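Local coordinates for Non-structural polyprotein (Sindbis virus, PDB 4GUA), which carries viral cysteine protease, macro and zinc-binding domains in one nsP2-nsP3 precursor fragment, and probably takes part in processing the replication polyprotein, at residues Lys170-Phe175 with Leu224-Ile229; Thr264-Ser269 with Glu304-Phe309; Ala430-Ala435 with Thr471-Arg476; Ile448-Thr453 with Val465-Leu470. All blocks are in the same frame, centred on the assembly; numbering follows the deposited sequence.

Contact 1 of 4, residues Lys170-Phe175 with Leu224-Ile229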
# COMPACT_ATOMS: atom_id res chain seq x y z
N LYS A 170 10.45 0.38 -27.18
CA LYS A 170 11.32 1.23 -26.36
C LYS A 170 11.21 0.82 -24.90
O LYS A 170 12.20 0.80 -24.16
CB LYS A 170 10.97 2.72 -26.53
CG LYS A 170 11.80 3.69 -25.66
CD LYS A 170 10.97 4.86 -25.05
CE LYS A 170 10.10 4.43 -23.83
NZ LYS A 170 9.80 5.57 -22.90
N PHE A 171 9.99 0.48 -24.48
CA PHE A 171 9.71 0.12 -23.09
C PHE A 171 10.18 -1.29 -22.76
O PHE A 171 10.82 -1.51 -21.74
CB PHE A 171 8.22 0.28 -22.80
CG PHE A 171 7.86 0.03 -21.36
CD1 PHE A 171 8.64 0.53 -20.34
CD2 PHE A 171 6.73 -0.70 -21.04
CE1 PHE A 171 8.30 0.30 -19.01
CE2 PHE A 171 6.38 -0.93 -19.72
CZ PHE A 171 7.17 -0.43 -18.70
N LEU A 172 9.85 -2.25 -23.63
CA LEU A 172 10.24 -3.63 -23.38
C LEU A 172 11.76 -3.80 -23.37
O LEU A 172 12.28 -4.71 -22.71
CB LEU A 172 9.60 -4.57 -24.41
CG LEU A 172 8.10 -4.83 -24.23
CD1 LEU A 172 7.57 -5.81 -25.27
CD2 LEU A 172 7.81 -5.35 -22.84
N ASN A 173 12.47 -2.94 -24.09
CA ASN A 173 13.93 -3.00 -24.10
C ASN A 173 14.55 -2.61 -22.76
O ASN A 173 15.73 -2.87 -22.52
CB ASN A 173 14.52 -2.13 -25.22
CG ASN A 173 14.38 -2.78 -26.58
OD1 ASN A 173 14.12 -3.98 -26.69
ND2 ASN A 173 14.56 -1.99 -27.64
N GLN A 174 13.76 -2.02 -21.88
CA GLN A 174 14.24 -1.67 -20.55
C GLN A 174 14.27 -2.89 -19.63
O GLN A 174 14.69 -2.80 -18.48
CB GLN A 174 13.41 -0.56 -19.93
CG GLN A 174 13.54 0.76 -20.65
CD GLN A 174 14.45 1.71 -19.89
OE1 GLN A 174 15.59 1.94 -20.29
NE2 GLN A 174 13.96 2.22 -18.76
N PHE A 175 13.78 -4.02 -20.13
CA PHE A 175 13.83 -5.25 -19.36
C PHE A 175 14.82 -6.19 -20.04
O PHE A 175 14.88 -6.27 -21.26
CB PHE A 175 12.43 -5.85 -19.24
CG PHE A 175 11.46 -4.91 -18.62
CD1 PHE A 175 11.38 -4.77 -17.25
CD2 PHE A 175 10.65 -4.11 -19.42
CE1 PHE A 175 10.49 -3.87 -16.68
CE2 PHE A 175 9.76 -3.22 -18.85
CZ PHE A 175 9.68 -3.10 -17.48
N LEU A 224 9.79 -12.77 -18.14
CA LEU A 224 9.04 -11.53 -18.23
C LEU A 224 7.65 -11.77 -18.78
O LEU A 224 7.48 -12.38 -19.84
CB LEU A 224 9.77 -10.52 -19.11
CG LEU A 224 9.06 -9.17 -19.22
CD1 LEU A 224 8.95 -8.49 -17.86
CD2 LEU A 224 9.77 -8.25 -20.22
N VAL A 225 6.65 -11.31 -18.04
CA VAL A 225 5.28 -11.30 -18.51
C VAL A 225 4.79 -9.87 -18.60
O VAL A 225 5.01 -9.10 -17.68
CB VAL A 225 4.34 -12.09 -17.57
CG1 VAL A 225 2.90 -12.00 -18.06
CG2 VAL A 225 4.79 -13.53 -17.45
N PHE A 226 4.13 -9.51 -19.69
CA PHE A 226 3.71 -8.14 -19.93
C PHE A 226 2.22 -8.16 -20.26
O PHE A 226 1.80 -8.62 -21.32
CB PHE A 226 4.53 -7.57 -21.10
CG PHE A 226 4.15 -6.18 -21.50
CD1 PHE A 226 4.42 -5.11 -20.67
CD2 PHE A 226 3.53 -5.94 -22.71
CE1 PHE A 226 4.06 -3.82 -21.03
CE2 PHE A 226 3.17 -4.66 -23.08
CZ PHE A 226 3.44 -3.59 -22.24
N ILE A 227 1.41 -7.66 -19.32
CA ILE A 227 -0.04 -7.59 -19.50
C ILE A 227 -0.37 -6.19 -19.98
O ILE A 227 -0.22 -5.22 -19.25
CB ILE A 227 -0.78 -7.82 -18.16
CG1 ILE A 227 -0.22 -9.03 -17.41
CG2 ILE A 227 -2.28 -7.96 -18.40
CD1 ILE A 227 -0.31 -10.31 -18.18
N ASN A 228 -0.81 -6.09 -21.23
CA ASN A 228 -1.11 -4.81 -21.86
C ASN A 228 -2.60 -4.46 -21.89
O ASN A 228 -2.99 -3.48 -22.52
CB ASN A 228 -0.52 -4.77 -23.27
CG ASN A 228 -0.28 -3.37 -23.75
OD1 ASN A 228 -0.18 -2.43 -22.97
ND2 ASN A 228 -0.17 -3.21 -25.07
N ILE A 229 -3.42 -5.28 -21.24
CA ILE A 229 -4.87 -5.12 -21.29
C ILE A 229 -5.37 -3.93 -20.47
O ILE A 229 -5.09 -3.81 -19.27
CB ILE A 229 -5.59 -6.37 -20.76
CG1 ILE A 229 -5.17 -7.62 -21.54
CG2 ILE A 229 -7.08 -6.18 -20.86
CD1 ILE A 229 -5.58 -7.61 -23.00

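Contact 2 of 4, residues Thr264-Ser269 with Glu304-Phe309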
# COMPACT_ATOMS: atom_id res chain seq x y z
N THR A 264 9.86 -11.17 -13.64
CA THR A 264 9.29 -9.83 -13.57
C THR A 264 7.94 -9.77 -14.29
O THR A 264 7.78 -10.31 -15.39
CB THR A 264 10.25 -8.80 -14.18
OG1 THR A 264 11.35 -8.59 -13.28
CG2 THR A 264 9.55 -7.47 -14.45
N LEU A 265 6.98 -9.13 -13.64
CA LEU A 265 5.65 -8.92 -14.19
C LEU A 265 5.36 -7.44 -14.38
O LEU A 265 5.34 -6.69 -13.43
CB LEU A 265 4.61 -9.52 -13.25
CG LEU A 265 3.15 -9.22 -13.58
CD1 LEU A 265 2.71 -9.91 -14.86
CD2 LEU A 265 2.28 -9.67 -12.44
N VAL A 266 5.18 -7.02 -15.62
CA VAL A 266 4.75 -5.67 -15.93
C VAL A 266 3.27 -5.73 -16.28
O VAL A 266 2.88 -6.51 -17.12
CB VAL A 266 5.54 -5.11 -17.13
CG1 VAL A 266 5.00 -3.75 -17.57
CG2 VAL A 266 7.02 -5.02 -16.79
N VAL A 267 2.43 -4.96 -15.59
CA VAL A 267 0.99 -5.02 -15.84
C VAL A 267 0.37 -3.63 -15.89
O VAL A 267 0.56 -2.82 -14.99
CB VAL A 267 0.26 -5.86 -14.76
CG1 VAL A 267 0.72 -5.49 -13.36
CG2 VAL A 267 -1.26 -5.70 -14.88
N LYS A 268 -0.39 -3.36 -16.94
CA LYS A 268 -1.00 -2.05 -17.11
C LYS A 268 -2.08 -1.79 -16.05
O LYS A 268 -2.93 -2.64 -15.77
CB LYS A 268 -1.59 -1.93 -18.52
CG LYS A 268 -2.49 -0.72 -18.69
CD LYS A 268 -3.05 -0.61 -20.09
CE LYS A 268 -1.98 -0.30 -21.12
NZ LYS A 268 -2.57 -0.18 -22.48
N SER A 269 -2.02 -0.59 -15.47
CA SER A 269 -3.00 -0.17 -14.48
C SER A 269 -3.26 1.32 -14.61
O SER A 269 -2.59 2.02 -15.36
CB SER A 269 -2.52 -0.45 -13.06
OG SER A 269 -1.61 0.54 -12.61
N GLU A 304 -3.06 5.99 -17.69
CA GLU A 304 -2.39 4.68 -17.78
C GLU A 304 -1.06 4.67 -17.03
O GLU A 304 -0.26 5.59 -17.15
CB GLU A 304 -2.20 4.27 -19.24
CG GLU A 304 -3.44 3.63 -19.84
CD GLU A 304 -3.21 3.04 -21.21
OE1 GLU A 304 -2.08 3.17 -21.72
OE2 GLU A 304 -4.16 2.45 -21.78
N MET A 305 -0.85 3.63 -16.25
CA MET A 305 0.35 3.46 -15.44
C MET A 305 0.74 2.00 -15.48
O MET A 305 -0.05 1.14 -15.11
CB MET A 305 0.06 3.88 -14.00
CG MET A 305 1.27 3.92 -13.08
SD MET A 305 2.36 5.30 -13.47
CE MET A 305 1.31 6.71 -13.09
N TYR A 306 1.95 1.69 -15.92
CA TYR A 306 2.44 0.32 -15.85
C TYR A 306 3.07 0.08 -14.49
O TYR A 306 3.94 0.83 -14.06
CB TYR A 306 3.45 0.02 -16.95
CG TYR A 306 2.88 -0.08 -18.35
CD1 TYR A 306 2.21 -1.22 -18.77
CD2 TYR A 306 3.04 0.96 -19.26
CE1 TYR A 306 1.70 -1.32 -20.07
CE2 TYR A 306 2.54 0.87 -20.54
CZ TYR A 306 1.87 -0.26 -20.95
OH TYR A 306 1.39 -0.32 -22.24
N LEU A 307 2.57 -0.94 -13.79
CA LEU A 307 3.17 -1.45 -12.56
C LEU A 307 4.24 -2.51 -12.85
O LEU A 307 4.02 -3.45 -13.60
CB LEU A 307 2.09 -2.05 -11.67
CG LEU A 307 0.96 -1.11 -11.25
CD1 LEU A 307 -0.11 -1.87 -10.49
CD2 LEU A 307 1.49 0.05 -10.42
N ILE A 308 5.40 -2.33 -12.24
CA ILE A 308 6.52 -3.25 -12.42
C ILE A 308 6.86 -4.01 -11.13
O ILE A 308 7.41 -3.44 -10.20
CB ILE A 308 7.75 -2.45 -12.89
CG1 ILE A 308 7.39 -1.68 -14.17
CG2 ILE A 308 8.93 -3.37 -13.14
CD1 ILE A 308 8.40 -0.64 -14.57
N PHE A 309 6.52 -5.29 -11.10
CA PHE A 309 6.87 -6.17 -9.98
C PHE A 309 8.14 -6.96 -10.35
O PHE A 309 8.15 -7.68 -11.34
CB PHE A 309 5.72 -7.14 -9.71
CG PHE A 309 4.40 -6.46 -9.43
CD1 PHE A 309 3.58 -6.05 -10.47
CD2 PHE A 309 3.98 -6.24 -8.13
CE1 PHE A 309 2.37 -5.42 -10.21
CE2 PHE A 309 2.76 -5.61 -7.87
CZ PHE A 309 1.96 -5.20 -8.91

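Contact 3 of 4, residues Ala430-Ala435 with Thr471-Arg476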
# COMPACT_ATOMS: atom_id res chain seq x y z
N ALA A 430 16.04 4.74 11.00
CA ALA A 430 16.99 5.67 10.42
C ALA A 430 17.10 5.38 8.94
O ALA A 430 17.02 6.30 8.11
CB ALA A 430 18.35 5.54 11.09
N TYR A 431 17.29 4.11 8.61
CA TYR A 431 17.35 3.69 7.21
C TYR A 431 16.06 4.01 6.44
O TYR A 431 16.11 4.41 5.28
CB TYR A 431 17.65 2.19 7.10
CG TYR A 431 19.12 1.83 7.25
CD1 TYR A 431 20.06 2.26 6.33
CD2 TYR A 431 19.54 1.01 8.29
CE1 TYR A 431 21.40 1.91 6.45
CE2 TYR A 431 20.87 0.65 8.42
CZ TYR A 431 21.80 1.10 7.50
OH TYR A 431 23.13 0.75 7.63
N HIS A 432 14.91 3.82 7.08
CA HIS A 432 13.63 4.11 6.42
C HIS A 432 13.50 5.59 6.13
O HIS A 432 12.89 5.99 5.14
CB HIS A 432 12.45 3.65 7.28
CG HIS A 432 12.11 2.20 7.11
ND1 HIS A 432 11.96 1.61 5.88
CD2 HIS A 432 11.91 1.22 8.03
CE1 HIS A 432 11.67 0.33 6.04
NE2 HIS A 432 11.63 0.07 7.33
N ALA A 433 14.06 6.41 7.02
CA ALA A 433 14.03 7.86 6.86
C ALA A 433 14.91 8.28 5.69
O ALA A 433 14.54 9.16 4.90
CB ALA A 433 14.49 8.53 8.13
N VAL A 434 16.08 7.65 5.57
CA VAL A 434 16.93 7.87 4.41
C VAL A 434 16.12 7.56 3.15
O VAL A 434 16.12 8.33 2.19
CB VAL A 434 18.20 6.98 4.44
CG1 VAL A 434 18.97 7.08 3.13
CG2 VAL A 434 19.09 7.35 5.62
N ALA A 435 15.40 6.44 3.18
CA ALA A 435 14.59 6.03 2.04
C ALA A 435 13.46 7.03 1.77
O ALA A 435 13.10 7.28 0.61
CB ALA A 435 14.03 4.64 2.27
N THR A 471 18.97 -2.62 3.27
CA THR A 471 18.26 -3.10 2.08
C THR A 471 16.76 -3.14 2.30
O THR A 471 15.99 -2.86 1.38
CB THR A 471 18.75 -4.50 1.62
OG1 THR A 471 18.56 -5.46 2.66
CG2 THR A 471 20.22 -4.46 1.23
N THR A 472 16.33 -3.48 3.52
CA THR A 472 14.91 -3.54 3.83
C THR A 472 14.30 -2.19 3.51
O THR A 472 13.24 -2.10 2.89
CB THR A 472 14.65 -3.85 5.31
OG1 THR A 472 15.08 -5.18 5.63
CG2 THR A 472 13.16 -3.73 5.62
N ALA A 473 14.99 -1.14 3.93
CA ALA A 473 14.54 0.23 3.69
C ALA A 473 14.71 0.65 2.23
O ALA A 473 13.80 1.25 1.65
CB ALA A 473 15.30 1.19 4.60
N LEU A 474 15.86 0.35 1.64
CA LEU A 474 16.23 0.91 0.34
C LEU A 474 15.79 0.09 -0.88
O LEU A 474 15.95 0.54 -2.01
CB LEU A 474 17.73 1.19 0.28
CG LEU A 474 18.13 2.42 1.09
CD1 LEU A 474 19.61 2.42 1.40
CD2 LEU A 474 17.76 3.68 0.34
N ASP A 475 15.25 -1.10 -0.65
CA ASP A 475 14.56 -1.82 -1.71
C ASP A 475 13.30 -1.03 -2.06
O ASP A 475 12.74 -1.15 -3.16
CB ASP A 475 14.18 -3.22 -1.25
CG ASP A 475 15.37 -4.15 -1.17
OD1 ASP A 475 16.47 -3.76 -1.60
OD2 ASP A 475 15.20 -5.29 -0.66
N ARG A 476 12.89 -0.20 -1.11
CA ARG A 476 11.67 0.59 -1.19
C ARG A 476 11.93 1.95 -1.85
O ARG A 476 11.17 2.89 -1.65
CB ARG A 476 11.05 0.75 0.19
CG ARG A 476 10.11 -0.39 0.60
CD ARG A 476 9.69 -1.25 -0.57
NE ARG A 476 9.17 -2.56 -0.16
CZ ARG A 476 8.71 -3.47 -1.00
NH1 ARG A 476 8.68 -3.22 -2.30
NH2 ARG A 476 8.28 -4.63 -0.56

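Contact 4 of 4, residues Ile448-Thr453 with Val465-Leu470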
# COMPACT_ATOMS: atom_id res chain seq x y z
N ILE A 448 26.00 5.49 0.92
CA ILE A 448 25.60 5.29 2.30
C ILE A 448 26.54 4.32 3.02
O ILE A 448 27.00 3.34 2.44
CB ILE A 448 24.16 4.76 2.33
CG1 ILE A 448 23.72 4.42 3.75
CG2 ILE A 448 24.02 3.54 1.44
CD1 ILE A 448 22.25 4.10 3.84
N PRO A 449 26.85 4.60 4.30
CA PRO A 449 27.65 3.70 5.12
C PRO A 449 26.75 2.77 5.91
O PRO A 449 25.53 2.92 5.84
CB PRO A 449 28.35 4.67 6.07
CG PRO A 449 27.33 5.72 6.31
CD PRO A 449 26.57 5.87 5.00
N LEU A 450 27.32 1.84 6.67
CA LEU A 450 26.49 0.98 7.49
C LEU A 450 26.34 1.62 8.86
O LEU A 450 27.30 1.68 9.63
CB LEU A 450 27.09 -0.42 7.63
CG LEU A 450 27.21 -1.25 6.35
CD1 LEU A 450 27.69 -2.66 6.67
CD2 LEU A 450 25.90 -1.30 5.60
N LEU A 451 25.14 2.09 9.16
CA LEU A 451 24.89 2.81 10.39
C LEU A 451 25.11 1.91 11.60
O LEU A 451 24.81 0.71 11.57
CB LEU A 451 23.47 3.37 10.40
CG LEU A 451 23.16 4.36 9.26
CD1 LEU A 451 21.73 4.84 9.33
CD2 LEU A 451 24.11 5.55 9.30
N SER A 452 25.66 2.51 12.66
CA SER A 452 25.82 1.85 13.95
C SER A 452 26.75 0.66 13.93
O SER A 452 26.63 -0.22 14.78
CB SER A 452 24.46 1.39 14.50
OG SER A 452 23.57 2.47 14.69
N THR A 453 27.66 0.58 12.97
CA THR A 453 28.67 -0.47 12.99
C THR A 453 30.04 -0.07 13.55
O THR A 453 30.85 -0.94 13.88
CB THR A 453 28.90 -1.02 11.58
OG1 THR A 453 29.59 -0.04 10.79
CG2 THR A 453 27.57 -1.37 10.92
N VAL A 465 23.21 -7.24 10.34
CA VAL A 465 21.93 -6.65 10.75
C VAL A 465 21.77 -5.22 10.25
O VAL A 465 20.68 -4.83 9.84
CB VAL A 465 21.74 -6.69 12.29
CG1 VAL A 465 22.92 -6.06 13.02
CG2 VAL A 465 20.44 -6.00 12.67
N SER A 466 22.83 -4.43 10.30
CA SER A 466 22.80 -3.08 9.76
C SER A 466 22.52 -3.12 8.26
O SER A 466 21.79 -2.29 7.72
CB SER A 466 24.11 -2.35 10.02
OG SER A 466 24.00 -0.97 9.69
N LEU A 467 23.12 -4.10 7.59
CA LEU A 467 22.98 -4.26 6.15
C LEU A 467 21.58 -4.72 5.80
O LEU A 467 21.00 -4.32 4.78
CB LEU A 467 23.99 -5.28 5.62
CG LEU A 467 23.87 -5.63 4.14
CD1 LEU A 467 23.96 -4.39 3.25
CD2 LEU A 467 24.91 -6.67 3.74
N ASN A 468 21.02 -5.57 6.65
CA ASN A 468 19.67 -6.05 6.44
C ASN A 468 18.66 -4.91 6.57
O ASN A 468 17.70 -4.83 5.81
CB ASN A 468 19.32 -7.17 7.42
CG ASN A 468 17.91 -7.68 7.22
OD1 ASN A 468 17.61 -8.32 6.22
ND2 ASN A 468 17.04 -7.38 8.18
N CYS A 469 18.87 -4.03 7.54
CA CYS A 469 18.02 -2.86 7.69
C CYS A 469 18.18 -1.92 6.49
O CYS A 469 17.21 -1.33 6.01
CB CYS A 469 18.35 -2.11 8.98
SG CYS A 469 17.97 -3.03 10.48
N LEU A 470 19.41 -1.79 6.02
CA LEU A 470 19.70 -0.93 4.88
C LEU A 470 18.88 -1.35 3.65
O LEU A 470 18.19 -0.52 3.06
CB LEU A 470 21.19 -0.97 4.56
CG LEU A 470 21.71 0.01 3.50
CD1 LEU A 470 23.19 0.26 3.71
CD2 LEU A 470 21.45 -0.52 2.10

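Contact 1 of 4, residues Lys170-Phe175 with Leu224-Ile229
The segment 170-175, helical at F171 and L172 and closed by a type I beta turn from L172 to F175, lies over strand 224-227, with the CA of L172 8.7 Å from the CA of F226 and the CA of F175 8.0 Å from the CA of L224. No hydrogen bond crosses this gap, which is filled by side chains. L172 approaches over a ring face: its CD2 methyl sits above the F226 ring, 4.2 Å from the ring centroid and 18° off the normal, a CH-pi contact displaced toward the rim carbons CG and CD1. F171 reaches the same ring differently. Its chi1 of -176° sets CG anti to the backbone N; the ring then meets F226 with its edge, CE2 lying 3.9 Å from F226 CE1. Further along the turn, F175 crosses L224 at about a right angle, its CB 3.7 Å from L224 CD2. Within 170-175 the two phenylalanine rings also meet each other: F175 CE2 stands over a face of F171, offset toward the rim, and F171 CZ lies at the edge of F175. The contact is thus a buried aromatic and aliphatic layer on one face of a methyltransferase-like (Rossmann-type) sheet, the fold known for the C-terminal domain of the alphavirus nsP2 protease region. Y306 brings its ring against both F171 and F226. Strand 224-227 runs parallel to its neighbours 179-183 and 263-269, while V225 and I227 project from it onto helix 237-257.

Contact 2 of 4, residues Thr264-Ser269 with Glu304-Phe309
Strands 264-269 and 305-309 pair antiparallel, from L265 opposite F309 to S269 opposite M305, with short axes 4.4 Å apart at closest approach and 150° between their directions. L265, V267 and S269 form the hydrogen-bonded pairs with F309, L307 and M305; V266 with I308 and K268 with Y306 are the non-hydrogen-bonded pairs between them. On the face bearing V267, its CG1 lies 3.6 Å from CE1 of F309, at the edge of that ring. S269 adds a side-chain bond to the backbone pairing: OG donates to M305 O at 3.0 Å, although the fine geometry at this end of the pair is doubtful. The same OG is also hydrogen-bonded to G271 N, just beyond the strand end. The other face is more polar. K268 runs past the Y306 ring, its CB 3.7 Å from Y306 CE1, then bends at chi3 (-68°), which turns CE off the extended line. Its NZ forms a salt bridge with E304 OE2 at 3.2 Å, coming from above the carboxylate plane, 51° out of it, while E304 OE1 takes a hydrogen bond from S300 N. Y306 OH is hydrogen-bonded to N228 OD1, to which K268 NZ makes a weak bond. A sulfate, probably from the crystallisation liquor, lies about 5 Å from the K268 side chain. The pair is the parallel-to-antiparallel switch of this methyltransferase-like sheet: strand 224-227 flanks 263-269, strand 288-294 flanks 305-312, and helix 323-333 packs on M305 and L307.

Contact 3 of 4, residues Ala430-Ala435 with Thr471-Arg476
A473, with only a methyl, sits where helices 420-440 and 463-474 come close: its CA lies 4.8 Å from the CA of H432, and its methyl settles on the backbone and CB of Y431. That methyl, A473 CB, is 3.4 Å from Y431 O and 3.6 Å from Y431 CB. The imidazole of H432 closes the same spot, with ND1 3.6 Å from A473 CB. One turn after Y431, A435 repeats the theme, its CB 3.5 Å from A473 O. This is the dense part, all of it buried. The flank at L474 is looser but still buried, L474 CD2 meeting A435 CB only at 4.3 Å. The other flank is partly exposed: there T472 CG2 stays at 4.3 Å from H432 CE1, and R476 starts with its CB directed at the first helix, but its guanidinium end leads away. The polar ends look elsewhere, T472 OG1 bonding back to N468 O in its own helix. Between these two segments of the macro domain the contact is therefore close and apolar in character, without a hydrogen bond; hydrogen bonds between the helices lie elsewhere, such as Y431 OH with S466 OG. H432 spends NE2 on the carbonyl of L653, in the part of the chain assigned to the zinc-binding domain, which is consistent with a proton on that nitrogen.

Contact 4 of 4, residues Ile448-Thr453 with Val465-Leu470
S466 opens the contact between helix 463-474 and the loop 448-453, within the beta-alpha-beta crossover of the macro domain that leads from strand 445-448 through the helix to strand 480-484. Its OG, anti to the backbone N (chi1 -171°), donates to L451 O at 2.6 Å, in the carbonyl plane and on a lone pair. Y431 OH of helix 420-440 is hydrogen-bonded to the same OG and to L451 N. The acceptor belongs to a type II beta turn from L450 to T453, and the same turn is tied internally by T453 OG1, which donates to L450 O at 3.1 Å. T453 also lays its CG2 methyl 3.7 Å from S466 CB, so the serine meets both a polar and an apolar part of the turn. In macro domains the loop after this strand commonly lines the ADP-ribose pocket; a MES molecule, probably from the crystallisation liquor, lies about 5 Å from the T453 side chain, consistent with a pocket here. L467 follows with a lighter touch, its CD1 4.3 Å from L450 CD2, before its side chain continues onto helix 488-502. One turn after S466, L470 packs on two partners in the core between helix and sheet. It crosses L450 at about a right angle and meets I448 tip to tip. A single methyl serves both partners: L470 CD1 stands 3.7 Å from L450 CD2 and 4.0 Å from I448 CD1.

All four contacts are buried, yet they form two separate pairs, one in the methyltransferase-like domain and one in the macro domain. Contacts 1 and 2 share a sheet through neighbouring strands, and I227 N bonds to V266 O between them; contact 1 is wholly apolar, whereas contact 2 combines backbone pairing with a salt bridge. Contacts 3 and 4 both use helix 463-474, contact 4 nested in the chain between the segments of contact 3. Y431 joins them, its OH lying 2.8 Å from S466 OG. Contact 3, with no hydrogen bond between its segments, and contact 4, with a polar tie, each reach a partly exposed threonine, T472 and T453. Contacts 2 and 3 remain about 8 Å apart at their nearest atoms.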